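Local coordinates for inner membrane protein (Salmonella typhimurium LT2, PDB 2QJV) that binds nickel and probably acts as a sugar isomerase, perhaps on glucuronate, in the KduI/IolB family of the cupin clan, at residues A[27-32]-A[183-188]; A[47-52]-A[107-112]. The protein carries 2 engineered substitutions. One frame throughout, in Å; residues are numbered along the deposited sequence.

After strand 16-19 and the short helix 21-24 the chain reaches 27-32, which runs into strand 30-35. It then reaches 47-52, at the start of strand 49-55. Contact 2 closes a loop of 54 residues when strand 104-111 returns antiparallel beside it. Contact 1 closes a longer loop of 150 residues, when 183-188 packs against 27-32. Contact 2 therefore nests inside contact 1. Strand 104-111 lies between strands 30-35 and 49-55 in one sheet, and backbone bonds Gly30–Ser109 and Asp32–Val107 couple the two contacts. Contact 1 joins that sheet to the sheet that holds strand 181-193, which carries a nickel ligand.

Contact 1: residues A[27-32]-A[183-188]; sequences EYVGFD and YLEETY. With NI (nickel (II) ion), chain D.
OE1 of Glu185 accepts two backbone N-H groups, from Tyr28 and Val29. Tyr28 N lies 2.8 Å from Glu185 OE1 on its syn lone pair. Val29 N meets OE1 nearly along the C-O axis at 2.9 Å, with an N-H...O angle of 165°. OE2 of Glu185 also has two donors. Glu27 N approaches it from above the carboxylate plane. Tyr183 OH donates to the anti lone pair of OE2 at 2.6 Å. The buried carboxylate thus has four donors, which should favour its charged form. A water bridges Tyr183 OH to Glu27 OE2, and Ser20 and His18 of the second subunit also bind that oxygen.

The Tyr28 side chain crosses Glu185 at about a right angle, with the carboxylate at the edge of its ring. Tyr28 CE1 also comes to the edge of the Tyr183 ring, 3.9 Å from CE2. Farther along, with CG1 anti to the backbone N (chi1 175°), Val29 meets Thr187 tip to tip, CG1 to Thr187 CG2 at 3.9 Å. This packing joins the sheet of strand 30-35 to that of strand 181-193, in a protein of the cupin clan. Phe31 CB packs on Thr187 OG1.

Side chains alternate along 185-188, and Glu186 points away from 27-32. Its OE1 binds nickel at 2.1 Å, with His171, His173, His229 and two waters completing the site. One of these waters also hydrogen-bonds Tyr188 OH.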
ATOM      1  N   GLU A  27     -13.170  19.226  -7.020  1.00 35.66           N
ATOM      2  CA  GLU A  27     -13.506  20.641  -7.278  1.00 35.74           C
ATOM      3  C   GLU A  27     -14.872  21.185  -6.927  1.00 34.81           C
ATOM      4  O   GLU A  27     -15.012  22.397  -6.750  1.00 35.34           O
ATOM      5  CB  GLU A  27     -13.269  20.869  -8.775  1.00 31.38           C
ATOM      6  CG  GLU A  27     -11.822  20.760  -9.147  1.00 31.60           C
ATOM      7  CD  GLU A  27     -11.577  20.695 -10.648  1.00 38.01           C
ATOM      8  OE1 GLU A  27     -12.112  21.563 -11.353  1.00 38.50           O
ATOM      9  OE2 GLU A  27     -10.833  19.793 -11.128  1.00 34.16           O
ATOM     10  N   TYR A  28     -15.881  20.328  -6.797  1.00 35.35           N
ATOM     11  CA  TYR A  28     -17.256  20.805  -6.643  1.00 35.56           C
ATOM     12  C   TYR A  28     -18.024  20.347  -5.405  1.00 36.70           C
ATOM     13  O   TYR A  28     -18.524  21.162  -4.637  1.00 37.64           O
ATOM     14  CB  TYR A  28     -18.100  20.401  -7.892  1.00 36.54           C
ATOM     15  CG  TYR A  28     -17.545  20.959  -9.204  1.00 32.87           C
ATOM     16  CD1 TYR A  28     -16.538  20.302  -9.901  1.00 30.79           C
ATOM     17  CD2 TYR A  28     -18.005  22.177  -9.716  1.00 40.11           C
ATOM     18  CE1 TYR A  28     -16.001  20.821 -11.078  1.00 31.10           C
ATOM     19  CE2 TYR A  28     -17.496  22.692 -10.893  1.00 36.97           C
ATOM     20  CZ  TYR A  28     -16.504  22.013 -11.563  1.00 34.60           C
ATOM     21  OH  TYR A  28     -15.981  22.549 -12.699  1.00 32.93           O
ATOM     22  N   VAL A  29     -18.161  19.042  -5.247  1.00 36.51           N
ATOM     23  CA  VAL A  29     -19.071  18.484  -4.237  1.00 35.76           C
ATOM     24  C   VAL A  29     -18.577  18.576  -2.766  1.00 34.56           C
ATOM     25  O   VAL A  29     -17.442  18.239  -2.414  1.00 35.37           O
ATOM     26  CB  VAL A  29     -19.481  17.012  -4.582  1.00 36.42           C
ATOM     27  CG1 VAL A  29     -20.343  16.363  -3.453  1.00 34.42           C
ATOM     28  CG2 VAL A  29     -20.252  16.947  -5.894  1.00 32.75           C
ATOM     29  N   GLY A  30     -19.487  19.055  -1.947  1.00 36.67           N
ATOM     30  CA  GLY A  30     -19.356  19.022  -0.506  1.00 35.46           C
ATOM     31  C   GLY A  30     -20.547  18.242   0.036  1.00 35.65           C
ATOM     32  O   GLY A  30     -21.665  18.292  -0.508  1.00 36.58           O
ATOM     33  N   PHE A  31     -20.299  17.469   1.091  1.00 38.17           N
ATOM     34  CA  PHE A  31     -21.345  16.726   1.737  1.00 38.24           C
ATOM     35  C   PHE A  31     -21.098  16.676   3.264  1.00 36.79           C
ATOM     36  O   PHE A  31     -20.103  16.149   3.728  1.00 36.25           O
ATOM     37  CB  PHE A  31     -21.458  15.298   1.138  1.00 38.18           C
ATOM     38  CG  PHE A  31     -22.548  14.488   1.762  1.00 38.30           C
ATOM     39  CD1 PHE A  31     -23.875  14.773   1.491  1.00 39.00           C
ATOM     40  CD2 PHE A  31     -22.255  13.475   2.667  1.00 37.30           C
ATOM     41  CE1 PHE A  31     -24.877  14.037   2.092  1.00 38.33           C
ATOM     42  CE2 PHE A  31     -23.255  12.767   3.278  1.00 36.39           C
ATOM     43  CZ  PHE A  31     -24.561  13.065   2.988  1.00 35.98           C
ATOM     44  N   ASP A  32     -22.080  17.137   4.025  1.00 35.27           N
ATOM     45  CA  ASP A  32     -22.040  17.121   5.463  1.00 37.86           C
ATOM     46  C   ASP A  32     -23.253  16.444   6.067  1.00 36.25           C
ATOM     47  O   ASP A  32     -24.356  16.550   5.547  1.00 39.19           O
ATOM     48  CB  ASP A  32     -22.001  18.542   6.019  1.00 36.98           C
ATOM     49  CG  ASP A  32     -20.645  19.211   5.830  1.00 40.05           C
ATOM     50  OD1 ASP A  32     -19.772  18.996   6.691  1.00 39.27           O
ATOM     51  OD2 ASP A  32     -20.438  19.927   4.818  1.00 45.04           O
ATOM     52  N   TYR A 183     -18.538  15.149 -16.605  1.00 36.72           N
ATOM     53  CA  TYR A 183     -17.764  14.980 -15.383  1.00 39.02           C
ATOM     54  C   TYR A 183     -18.667  15.388 -14.207  1.00 36.08           C
ATOM     55  O   TYR A 183     -19.088  16.554 -14.095  1.00 35.11           O
ATOM     56  CB  TYR A 183     -16.490  15.831 -15.395  1.00 40.47           C
ATOM     57  CG  TYR A 183     -15.745  15.922 -14.066  1.00 36.25           C
ATOM     58  CD1 TYR A 183     -14.791  14.992 -13.714  1.00 44.38           C
ATOM     59  CD2 TYR A 183     -15.998  16.965 -13.156  1.00 42.65           C
ATOM     60  CE1 TYR A 183     -14.115  15.075 -12.516  1.00 45.06           C
ATOM     61  CE2 TYR A 183     -15.327  17.049 -11.952  1.00 43.42           C
ATOM     62  CZ  TYR A 183     -14.366  16.116 -11.642  1.00 37.28           C
ATOM     63  OH  TYR A 183     -13.687  16.163 -10.422  1.00 34.06           O
ATOM     64  N   LEU A 184     -18.907  14.429 -13.330  1.00 34.97           N
ATOM     65  CA  LEU A 184     -19.698  14.619 -12.128  1.00 35.60           C
ATOM     66  C   LEU A 184     -19.076  13.862 -10.976  1.00 34.09           C
ATOM     67  O   LEU A 184     -18.955  12.639 -10.997  1.00 37.12           O
ATOM     68  CB  LEU A 184     -21.171  14.177 -12.309  1.00 36.96           C
ATOM     69  CG  LEU A 184     -22.037  15.010 -13.257  1.00 39.94           C
ATOM     70  CD1 LEU A 184     -23.313  14.237 -13.478  1.00 34.51           C
ATOM     71  CD2 LEU A 184     -22.345  16.529 -12.823  1.00 32.06           C
ATOM     72  N   GLU A 185     -18.590  14.623  -9.995  1.00 38.30           N
ATOM     73  CA  GLU A 185     -18.136  14.030  -8.746  1.00 36.66           C
ATOM     74  C   GLU A 185     -19.393  13.454  -8.073  1.00 36.39           C
ATOM     75  O   GLU A 185     -20.473  14.002  -8.235  1.00 36.61           O
ATOM     76  CB  GLU A 185     -17.483  15.086  -7.873  1.00 36.47           C
ATOM     77  CG  GLU A 185     -16.188  15.616  -8.466  1.00 33.84           C
ATOM     78  CD  GLU A 185     -15.857  17.052  -8.080  1.00 34.18           C
ATOM     79  OE1 GLU A 185     -16.522  17.625  -7.202  1.00 34.08           O
ATOM     80  OE2 GLU A 185     -14.915  17.610  -8.694  1.00 36.16           O
ATOM     81  N   GLU A 186     -19.244  12.385  -7.313  1.00 37.51           N
ATOM     82  CA  GLU A 186     -20.383  11.766  -6.649  1.00 36.60           C
ATOM     83  C   GLU A 186     -20.017  11.232  -5.251  1.00 36.24           C
ATOM     84  O   GLU A 186     -18.970  10.622  -5.032  1.00 36.98           O
ATOM     85  CB  GLU A 186     -21.015  10.659  -7.514  1.00 35.62           C
ATOM     86  CG  GLU A 186     -22.318  10.121  -6.946  1.00 36.80           C
ATOM     87  CD  GLU A 186     -23.107   9.239  -7.883  1.00 44.34           C
ATOM     88  OE1 GLU A 186     -22.541   8.715  -8.865  1.00 38.93           O
ATOM     89  OE2 GLU A 186     -24.313   9.010  -7.618  1.00 49.45           O
ATOM     90  N   THR A 187     -20.890  11.530  -4.298  1.00 35.84           N
ATOM     91  CA  THR A 187     -20.785  10.989  -2.950  1.00 36.31           C
ATOM     92  C   THR A 187     -21.980  10.038  -2.709  1.00 37.44           C
ATOM     93  O   THR A 187     -23.058  10.220  -3.272  1.00 37.99           O
ATOM     94  CB  THR A 187     -20.690  12.093  -1.838  1.00 33.90           C
ATOM     95  OG1 THR A 187     -21.856  12.930  -1.891  1.00 37.98           O
ATOM     96  CG2 THR A 187     -19.353  12.928  -1.932  1.00 33.48           C
ATOM     97  N   TYR A 188     -21.735   9.013  -1.890  1.00 37.29           N
ATOM     98  CA  TYR A 188     -22.706   8.031  -1.429  1.00 36.47           C
ATOM     99  C   TYR A 188     -22.686   8.104   0.092  1.00 38.02           C
ATOM    100  O   TYR A 188     -21.636   7.944   0.685  1.00 37.78           O
ATOM    101  CB  TYR A 188     -22.313   6.590  -1.801  1.00 37.69           C
ATOM    102  CG  TYR A 188     -22.666   6.162  -3.209  1.00 36.26           C
ATOM    103  CD1 TYR A 188     -22.059   6.764  -4.293  1.00 36.29           C
ATOM    104  CD2 TYR A 188     -23.611   5.160  -3.460  1.00 34.10           C
ATOM    105  CE1 TYR A 188     -22.377   6.410  -5.574  1.00 39.09           C
ATOM    106  CE2 TYR A 188     -23.937   4.807  -4.752  1.00 35.66           C
ATOM    107  CZ  TYR A 188     -23.309   5.432  -5.797  1.00 40.08           C
ATOM    108  OH  TYR A 188     -23.635   5.071  -7.053  1.00 38.40           O
TER
HETATM  109 NI    NI D 271     -23.134   7.586 -10.533  1.00 22.23          NI
HETATM  110  O   HOH W   1     -11.054  17.155 -10.208  1.00 26.21           O
HETATM  111  O   HOH W   2     -24.483   6.571  -9.132  1.00 23.15           O
HETATM  112  O   HOH W   3     -24.944   8.782 -10.813  1.00 23.07           O

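Contact 2: residues A[47-52]-A[107-112]; sequences DERERC and VCSAPG
The Arg49 guanidinium lies over the strand 107-111 backbone, with Ala110 N 3.6 Å above one face and offset toward the rim. The two segments are antiparallel neighbours in a sheet of this cupin-clan protein. The Arg49 chain bends at chi3 (66°), which places NE; the guanidinium beyond it lies against strand 107-111. NH2 donates to Ser109 OG at 3.0 Å and also to the carbonyl of Tyr28. A water links NE to the same Ser109 OG.

Glu50 and Ala110 form a hydrogen-bonded pair, as do Cys52 and Cys108. Cys52 N reaches Cys108 O at 2.9 Å, in the carbonyl plane. Beyond the strand, Gly112 N bonds Glu48 O.

Glu50, Cys52, Cys108 and Ala110 share one face, where Cys108 and Ala110 touch strand 238-246, of the sheet that also holds 181-193. The buried Glu50 carboxylate is held by Tyr88 OH and by backbone N-H groups of 151-153.

Arg51 and Ser109 lie on the other face; Arg51 CD also packs on Val107 CG1 at 3.7 Å. The Arg51 guanidinium grips Asp47 end-on in a salt bridge, NH2 to OD2 and NH1 to OD1. Arg49 N reaches Asp47 OD1 at 3.0 Å from the face opposite to Arg51 NH1, closing an Asx turn.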
ATOM      1  N   ASP A  47     -22.179  32.222   1.878  1.00 38.28           N
ATOM      2  CA  ASP A  47     -20.942  32.042   1.129  1.00 40.85           C
ATOM      3  C   ASP A  47     -21.234  31.785  -0.368  1.00 40.44           C
ATOM      4  O   ASP A  47     -22.350  32.034  -0.833  1.00 37.02           O
ATOM      5  CB  ASP A  47     -20.077  30.955   1.807  1.00 38.66           C
ATOM      6  CG  ASP A  47     -20.673  29.560   1.757  1.00 40.40           C
ATOM      7  OD1 ASP A  47     -21.609  29.266   0.971  1.00 40.98           O
ATOM      8  OD2 ASP A  47     -20.147  28.704   2.503  1.00 43.49           O
ATOM      9  N   GLU A  48     -20.224  31.336  -1.109  1.00 39.99           N
ATOM     10  CA  GLU A  48     -20.327  31.129  -2.549  1.00 38.07           C
ATOM     11  C   GLU A  48     -20.853  29.747  -2.934  1.00 37.95           C
ATOM     12  O   GLU A  48     -20.674  29.313  -4.057  1.00 38.14           O
ATOM     13  CB  GLU A  48     -18.939  31.358  -3.182  1.00 40.89           C
ATOM     14  CG  GLU A  48     -18.318  32.760  -2.898  1.00 48.44           C
ATOM     15  CD  GLU A  48     -19.088  33.926  -3.504  1.00 61.25           C
ATOM     16  OE1 GLU A  48     -20.061  33.718  -4.262  1.00 70.09           O
ATOM     17  OE2 GLU A  48     -18.701  35.085  -3.222  1.00 82.84           O
ATOM     18  N   ARG A  49     -21.444  29.028  -1.986  1.00 37.72           N
ATOM     19  CA  ARG A  49     -21.989  27.709  -2.244  1.00 37.69           C
ATOM     20  C   ARG A  49     -23.524  27.681  -2.104  1.00 37.73           C
ATOM     21  O   ARG A  49     -24.096  28.353  -1.228  1.00 39.61           O
ATOM     22  CB  ARG A  49     -21.291  26.726  -1.296  1.00 38.36           C
ATOM     23  CG  ARG A  49     -19.804  26.673  -1.658  1.00 41.93           C
ATOM     24  CD  ARG A  49     -18.976  25.750  -0.889  1.00 45.91           C
ATOM     25  NE  ARG A  49     -19.256  24.331  -1.051  1.00 40.11           N
ATOM     26  CZ  ARG A  49     -18.851  23.556  -2.057  1.00 36.70           C
ATOM     27  NH1 ARG A  49     -18.250  24.045  -3.150  1.00 43.56           N
ATOM     28  NH2 ARG A  49     -19.103  22.275  -1.984  1.00 39.69           N
ATOM     29  N   GLU A  50     -24.181  26.987  -3.036  1.00 36.93           N
ATOM     30  CA  GLU A  50     -25.600  26.668  -2.904  1.00 37.11           C
ATOM     31  C   GLU A  50     -25.657  25.346  -2.116  1.00 36.51           C
ATOM     32  O   GLU A  50     -24.690  24.574  -2.060  1.00 36.46           O
ATOM     33  CB  GLU A  50     -26.361  26.547  -4.230  1.00 39.66           C
ATOM     34  CG  GLU A  50     -25.855  25.475  -5.135  1.00 36.30           C
ATOM     35  CD  GLU A  50     -26.711  25.230  -6.355  1.00 38.16           C
ATOM     36  OE1 GLU A  50     -27.592  26.069  -6.698  1.00 38.17           O
ATOM     37  OE2 GLU A  50     -26.458  24.162  -6.973  1.00 35.31           O
ATOM     38  N   ARG A  51     -26.788  25.140  -1.465  1.00 36.21           N
ATOM     39  CA  ARG A  51     -27.036  23.999  -0.619  1.00 37.28           C
ATOM     40  C   ARG A  51     -28.441  23.384  -0.784  1.00 38.39           C
ATOM     41  O   ARG A  51     -29.419  24.047  -1.164  1.00 39.00           O
ATOM     42  CB  ARG A  51     -26.848  24.371   0.862  1.00 37.63           C
ATOM     43  CG  ARG A  51     -25.424  24.659   1.314  1.00 41.01           C
ATOM     44  CD  ARG A  51     -25.328  25.302   2.705  1.00 41.13           C
ATOM     45  NE  ARG A  51     -23.916  25.460   3.105  1.00 42.50           N
ATOM     46  CZ  ARG A  51     -23.131  26.494   2.786  1.00 42.41           C
ATOM     47  NH1 ARG A  51     -23.575  27.478   2.035  1.00 41.70           N
ATOM     48  NH2 ARG A  51     -21.859  26.514   3.180  1.00 48.59           N
ATOM     49  N   CYS A  52     -28.500  22.081  -0.491  1.00 40.08           N
ATOM     50  CA  CYS A  52     -29.726  21.324  -0.424  1.00 40.40           C
ATOM     51  C   CYS A  52     -29.662  20.587   0.930  1.00 40.13           C
ATOM     52  O   CYS A  52     -28.815  19.743   1.173  1.00 39.53           O
ATOM     53  CB  CYS A  52     -29.909  20.353  -1.605  1.00 41.94           C
ATOM     54  SG  CYS A  52     -31.501  19.478  -1.582  1.00 43.54           S
ATOM     55  N   VAL A 107     -26.362  18.093   4.547  1.00 39.67           N
ATOM     56  CA  VAL A 107     -26.124  19.397   3.887  1.00 40.18           C
ATOM     57  C   VAL A 107     -25.287  19.091   2.624  1.00 37.88           C
ATOM     58  O   VAL A 107     -24.086  18.752   2.686  1.00 39.46           O
ATOM     59  CB  VAL A 107     -25.484  20.449   4.809  1.00 41.72           C
ATOM     60  CG1 VAL A 107     -25.380  21.821   4.093  1.00 38.08           C
ATOM     61  CG2 VAL A 107     -26.289  20.590   6.148  1.00 41.97           C
ATOM     62  N   CYS A 108     -25.947  19.178   1.475  1.00 39.09           N
ATOM     63  CA  CYS A 108     -25.330  18.914   0.172  1.00 39.89           C
ATOM     64  C   CYS A 108     -24.895  20.248  -0.398  1.00 40.73           C
ATOM     65  O   CYS A 108     -25.711  21.167  -0.447  1.00 42.20           O
ATOM     66  CB  CYS A 108     -26.325  18.226  -0.784  1.00 40.57           C
ATOM     67  SG  CYS A 108     -27.231  16.833  -0.074  1.00 43.43           S
ATOM     68  N   SER A 109     -23.626  20.393  -0.801  1.00 39.42           N
ATOM     69  CA  SER A 109     -23.163  21.674  -1.302  1.00 36.74           C
ATOM     70  C   SER A 109     -22.365  21.599  -2.598  1.00 36.09           C
ATOM     71  O   SER A 109     -21.742  20.595  -2.892  1.00 36.94           O
ATOM     72  CB  SER A 109     -22.332  22.403  -0.218  1.00 36.27           C
ATOM     73  OG  SER A 109     -21.169  21.681   0.134  1.00 37.02           O
ATOM     74  N   ALA A 110     -22.404  22.698  -3.350  1.00 36.86           N
ATOM     75  CA  ALA A 110     -21.686  22.848  -4.618  1.00 36.29           C
ATOM     76  C   ALA A 110     -21.565  24.327  -4.934  1.00 37.85           C
ATOM     77  O   ALA A 110     -22.215  25.159  -4.275  1.00 37.44           O
ATOM     78  CB  ALA A 110     -22.365  22.061  -5.778  1.00 36.51           C
ATOM     79  N   PRO A 111     -20.728  24.680  -5.919  1.00 38.69           N
ATOM     80  CA  PRO A 111     -20.626  26.106  -6.251  1.00 39.07           C
ATOM     81  C   PRO A 111     -21.965  26.746  -6.660  1.00 39.02           C
ATOM     82  O   PRO A 111     -22.791  26.144  -7.370  1.00 39.29           O
ATOM     83  CB  PRO A 111     -19.592  26.138  -7.391  1.00 38.43           C
ATOM     84  CG  PRO A 111     -18.765  24.902  -7.159  1.00 38.68           C
ATOM     85  CD  PRO A 111     -19.768  23.874  -6.699  1.00 39.74           C
ATOM     86  N   GLY A 112     -22.179  27.951  -6.120  1.00 37.99           N
ATOM     87  CA  GLY A 112     -23.344  28.737  -6.401  1.00 39.66           C
ATOM     88  C   GLY A 112     -23.005  30.065  -7.040  1.00 39.11           C
ATOM     89  O   GLY A 112     -22.064  30.735  -6.650  1.00 40.19           O
TER
HETATM   90  O   HOH W   4     -20.687  33.029  -6.666  1.00 45.77           O
HETATM   91  O   HOH W   5     -19.666  24.002   1.814  1.00 29.74           O